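Local atomic coordinates of 5'-nucleotidase SurE (Aquifex aeolicus, PDB entry 2WQK), a protein that probably hydrolyses nucleoside 5'-monophosphates to nucleosides and free phosphate with the help of one bound divalent metal cation per subunit. Residues A[111-114]-A[115-119]; A[45-49]-A[50-54]. All coordinates share one frame; numbering follows the deposited sequence. Where two conformers were deposited one is given.

Contact 1: A[111-114]-A[115-119]; sequences GAME and GRILG
The side chains of Glu114 and Ile117 run alongside each other off one face of a helix. The touch is made by the Ile117 methyl CD1, 3.7 Å from Glu114 OE1, with Met113 CE 4.1 Å from the same methyl. Ile117 CG1 stands beside its own backbone N (chi1 -74°), which turns this branch back along the helix and sets CG1 3.4 Å from Met113 O. Met113 O also accepts the N-H of Ile117, at 2.9 Å from its N. A bend in Glu114 (chi2 -69°) brings its carboxylate round to the methyl, yet the polar partners lie elsewhere: Tyr105 of the second subunit bonds OE2, while OE1 takes His74 and a salt bridge from Arg183 of that subunit. With both oxygens engaged, the group should be firmly held. Gly115 donates its N-H to Gly111 O, N to O 3.1 Å. One turn on, Glu114 O accepts Leu118 N at 3.0 Å, and Leu118 CG packs 3.4 Å from that oxygen. Gly119 then takes a positive phi (88°), completing a Schellman motif that ends helix 107-117 within the beta-alpha-beta unit running from strand 88-94 to strand 122-128.

Contact 2: A[45-49]-A[50-54]; sequences SLTFT and EPLKM
Between Thr47 and Glu50 the chain makes an open turn: it arrives extended through Leu46 and Thr47, bends at Phe48 and Thr49, where psi drops to -21° and -2°, and is extended again from Glu50 onward. A water spans the mouth of the turn, donating to Thr47 O at 2.9 Å and to Glu50 O at 2.7 Å, so the two arms are linked through solvent. Glu50 N is buried here without a polar partner. Inside the bend, the Thr47 methyl CG2 rests 3.3 Å from Glu50 O, and Leu52 CD1 reaches Thr47 CB at 4.2 Å. Thr47 turns OG1 to the side of its backbone N (chi1 -55°), and this hydroxyl is hydrogen-bonded to Asp71 of helix 69-80. The turn feeds strand 52-58, an edge strand of the subunit's mixed sheet, and Leu52 and Lys53 pair antiparallel with a strand of the second subunit, which carries the sheet over into that neighbour. On the outer side Glu50 folds over the preceding peptide, CG 3.3 Å from Thr49 O. A second water joins Glu50 OE2, at 3.1 Å, to Thr49 OG1, at 2.8 Å. With an alanine here, that water would probably lose its carboxylate acceptor and the Thr49 carbonyl the cover of CG. Thr49 O also accepts a bond from Lys53 of the third subunit, against which Glu50 packs.

How the contacts relate
From the N terminus, contact 2 comes first, in the loop after strand 29-35 and the start of strand 52-58; contact 1 follows near the end of helix 107-117. They stand in series, neither nesting nor crossing, and each is closed within one continuous run of chain, so the longer ties come from elements outside them. Helix 69-80 is shared: Leu46 and Leu118 both touch its His74. The second subunit is another common neighbour, its Tyr105 meeting both Ser45 and Met113. The centres of contact 1 and contact 2 lie about 17 Å apart, and their nearest atoms about 4 Å, without touching. Contact 2 belongs to the sheet's edge, contact 1 to a crossover helix.

Contact 1: A[111-114]-A[115-119]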
loop_
_atom_site.group_PDB
_atom_site.type_symbol
_atom_site.label_atom_id
_atom_site.label_comp_id
_atom_site.label_asym_id
_atom_site.label_seq_id
_atom_site.Cartn_x
_atom_site.Cartn_y
_atom_site.Cartn_z
ATOM N N GLY A 111 -0.303 0.359 -20.174
ATOM C CA GLY A 111 -1.414 1.144 -20.759
ATOM C C GLY A 111 -1.461 0.979 -22.277
ATOM O O GLY A 111 -2.531 0.771 -22.871
ATOM N N ALA A 112 -0.305 1.101 -22.933
ATOM C CA ALA A 112 -0.258 0.914 -24.394
ATOM C C ALA A 112 -0.619 -0.541 -24.767
ATOM O O ALA A 112 -1.365 -0.791 -25.704
ATOM C CB ALA A 112 1.077 1.319 -24.984
ATOM N N MET A 113 -0.113 -1.505 -23.991
ATOM C CA MET A 113 -0.468 -2.898 -24.216
ATOM C C MET A 113 -1.966 -3.127 -24.199
ATOM O O MET A 113 -2.482 -3.786 -25.067
ATOM C CB MET A 113 0.233 -3.787 -23.169
ATOM C CG MET A 113 0.010 -5.273 -23.411
ATOM S SD MET A 113 0.521 -6.276 -21.992
ATOM C CE MET A 113 -0.742 -5.786 -20.807
ATOM N N GLU A 114 -2.618 -2.542 -23.214
ATOM C CA GLU A 114 -4.076 -2.675 -23.087
ATOM C C GLU A 114 -4.812 -2.093 -24.299
ATOM O O GLU A 114 -5.813 -2.646 -24.782
ATOM C CB GLU A 114 -4.583 -2.091 -21.767
ATOM C CG GLU A 114 -4.113 -2.880 -20.569
ATOM C CD GLU A 114 -4.739 -4.285 -20.433
ATOM O OE1 GLU A 114 -5.759 -4.595 -21.082
ATOM O OE2 GLU A 114 -4.190 -5.088 -19.641
ATOM N N GLY A 115 -4.324 -0.957 -24.777
ATOM C CA GLY A 115 -4.921 -0.438 -26.018
ATOM C C GLY A 115 -4.839 -1.439 -27.146
ATOM O O GLY A 115 -5.824 -1.684 -27.836
ATOM N N ARG A 116 -3.664 -2.067 -27.318
ATOM C CA ARG A 116 -3.480 -3.017 -28.410
ATOM C C ARG A 116 -4.313 -4.290 -28.165
ATOM O O ARG A 116 -4.839 -4.863 -29.117
ATOM C CB ARG A 116 -1.979 -3.319 -28.631
ATOM C CG ARG A 116 -1.629 -3.909 -29.985
ATOM C CD ARG A 116 -2.361 -3.301 -31.193
ATOM N NE ARG A 116 -3.398 -4.213 -31.716
ATOM C CZ ARG A 116 -4.281 -3.989 -32.700
ATOM N NH1 ARG A 116 -5.115 -4.957 -33.044
ATOM N NH2 ARG A 116 -4.345 -2.840 -33.350
ATOM N N ILE A 117 -4.492 -4.679 -26.895
ATOM C CA ILE A 117 -5.380 -5.836 -26.568
ATOM C C ILE A 117 -6.804 -5.548 -27.056
ATOM O O ILE A 117 -7.509 -6.452 -27.557
ATOM C CB ILE A 117 -5.382 -6.138 -25.067
ATOM C CG1 ILE A 117 -4.056 -6.801 -24.698
ATOM C CG2 ILE A 117 -6.577 -7.047 -24.619
ATOM C CD1 ILE A 117 -3.825 -6.939 -23.190
ATOM N N LEU A 118 -7.210 -4.283 -26.921
ATOM C CA LEU A 118 -8.531 -3.850 -27.337
ATOM C C LEU A 118 -8.643 -3.623 -28.842
ATOM O O LEU A 118 -9.727 -3.217 -29.309
ATOM C CB LEU A 118 -8.903 -2.554 -26.610
ATOM C CG LEU A 118 -9.243 -2.714 -25.128
ATOM C CD1 LEU A 118 -9.440 -1.381 -24.398
ATOM C CD2 LEU A 118 -10.487 -3.574 -24.899
ATOM N N GLY A 119 -7.560 -3.844 -29.600
ATOM C CA GLY A 119 -7.610 -3.710 -31.041
ATOM C C GLY A 119 -7.332 -2.322 -31.550
ATOM O O GLY A 119 -7.771 -1.963 -32.678
#

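Contact 2: A[45-49]-A[50-54]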
loop_
_atom_site.group_PDB
_atom_site.type_symbol
_atom_site.label_atom_id
_atom_site.label_comp_id
_atom_site.label_asym_id
_atom_site.label_seq_id
_atom_site.Cartn_x
_atom_site.Cartn_y
_atom_site.Cartn_z
ATOM N N SER A 45 -2.507 -4.087 -12.716
ATOM C CA SER A 45 -3.463 -4.962 -13.389
ATOM C C SER A 45 -4.846 -4.286 -13.546
ATOM O O SER A 45 -5.129 -3.271 -12.919
ATOM C CB SER A 45 -3.630 -6.306 -12.659
ATOM O OG SER A 45 -4.328 -6.129 -11.457
ATOM N N LEU A 46 -5.678 -4.886 -14.383
ATOM C CA LEU A 46 -7.070 -4.464 -14.547
ATOM C C LEU A 46 -7.864 -4.853 -13.270
ATOM O O LEU A 46 -7.672 -5.969 -12.703
ATOM C CB LEU A 46 -7.596 -5.094 -15.851
ATOM C CG LEU A 46 -8.833 -4.663 -16.608
ATOM C CD1 LEU A 46 -8.898 -3.164 -16.799
ATOM C CD2 LEU A 46 -8.847 -5.439 -17.943
ATOM N N THR A 47 -8.670 -3.925 -12.757
ATOM C CA THR A 47 -9.401 -4.046 -11.454
ATOM C C THR A 47 -10.767 -4.680 -11.753
ATOM O O THR A 47 -11.614 -4.049 -12.368
ATOM C CB THR A 47 -9.569 -2.619 -10.752
ATOM O OG1 THR A 47 -8.278 -1.920 -10.575
ATOM C CG2 THR A 47 -10.326 -2.723 -9.407
ATOM N N PHE A 48 -10.987 -5.919 -11.304
ATOM C CA PHE A 48 -12.233 -6.631 -11.546
ATOM C C PHE A 48 -13.051 -6.765 -10.274
ATOM O O PHE A 48 -14.240 -7.056 -10.349
ATOM C CB PHE A 48 -11.942 -8.042 -12.096
ATOM C CG PHE A 48 -11.702 -8.039 -13.570
ATOM C CD1 PHE A 48 -10.431 -8.220 -14.088
ATOM C CD2 PHE A 48 -12.740 -7.779 -14.436
ATOM C CE1 PHE A 48 -10.212 -8.174 -15.473
ATOM C CE2 PHE A 48 -12.535 -7.713 -15.805
ATOM C CZ PHE A 48 -11.272 -7.908 -16.332
ATOM N N THR A 49 -12.377 -6.645 -9.145
ATOM C CA THR A 49 -12.921 -7.051 -7.838
ATOM C C THR A 49 -13.386 -5.863 -6.997
ATOM O O THR A 49 -13.842 -6.048 -5.899
ATOM C CB THR A 49 -11.885 -7.853 -6.981
ATOM O OG1 THR A 49 -10.866 -6.987 -6.421
ATOM C CG2 THR A 49 -11.254 -8.994 -7.801
ATOM N N GLU A 50 -13.224 -4.639 -7.497
ATOM C CA GLU A 50 -13.716 -3.465 -6.775
ATOM C C GLU A 50 -14.148 -2.470 -7.836
ATOM O O GLU A 50 -13.610 -2.470 -8.959
ATOM C CB GLU A 50 -12.626 -2.765 -5.921
ATOM C CG GLU A 50 -12.046 -3.569 -4.721
ATOM C CD GLU A 50 -12.958 -3.687 -3.493
ATOM O OE1 GLU A 50 -14.055 -3.057 -3.425
ATOM O OE2 GLU A 50 -12.536 -4.453 -2.580
ATOM N N PRO A 51 -15.087 -1.612 -7.473
ATOM C CA PRO A 51 -15.526 -0.546 -8.362
ATOM C C PRO A 51 -14.558 0.623 -8.347
ATOM O O PRO A 51 -13.686 0.705 -7.482
ATOM C CB PRO A 51 -16.855 -0.141 -7.756
ATOM C CG PRO A 51 -16.694 -0.356 -6.347
ATOM C CD PRO A 51 -15.812 -1.582 -6.194
ATOM N N LEU A 52 -14.749 1.515 -9.313
ATOM C CA LEU A 52 -13.831 2.600 -9.582
ATOM C C LEU A 52 -14.600 3.905 -9.747
ATOM O O LEU A 52 -15.521 3.972 -10.556
ATOM C CB LEU A 52 -13.060 2.298 -10.866
ATOM C CG LEU A 52 -12.087 1.112 -10.792
ATOM C CD1 LEU A 52 -11.702 0.667 -12.214
ATOM C CD2 LEU A 52 -10.898 1.466 -9.936
ATOM N N LYS A 53 -14.227 4.910 -8.975
ATOM C CA LYS A 53 -14.794 6.233 -9.169
ATOM C C LYS A 53 -14.081 6.884 -10.353
ATOM O O LYS A 53 -12.866 6.817 -10.468
ATOM C CB LYS A 53 -14.602 7.089 -7.938
ATOM C CG LYS A 53 -15.304 6.582 -6.678
ATOM C CD LYS A 53 -15.297 7.674 -5.594
ATOM C CE LYS A 53 -13.937 7.942 -5.024
ATOM N NZ LYS A 53 -14.045 8.931 -3.918
ATOM N N MET A 54 -14.854 7.551 -11.199
ATOM C CA MET A 54 -14.237 8.324 -12.297
ATOM C C MET A 54 -14.871 9.691 -12.282
ATOM O O MET A 54 -16.108 9.785 -12.271
ATOM C CB MET A 54 -14.368 7.603 -13.656
ATOM C CG MET A 54 -13.690 8.359 -14.858
ATOM S SD MET A 54 -13.616 7.366 -16.357
ATOM C CE MET A 54 -15.261 6.724 -16.543
HETATM O O HOH W 1 -13.888 -2.467 -11.693
HETATM O O HOH W 2 -11.101 -7.004 -3.620
#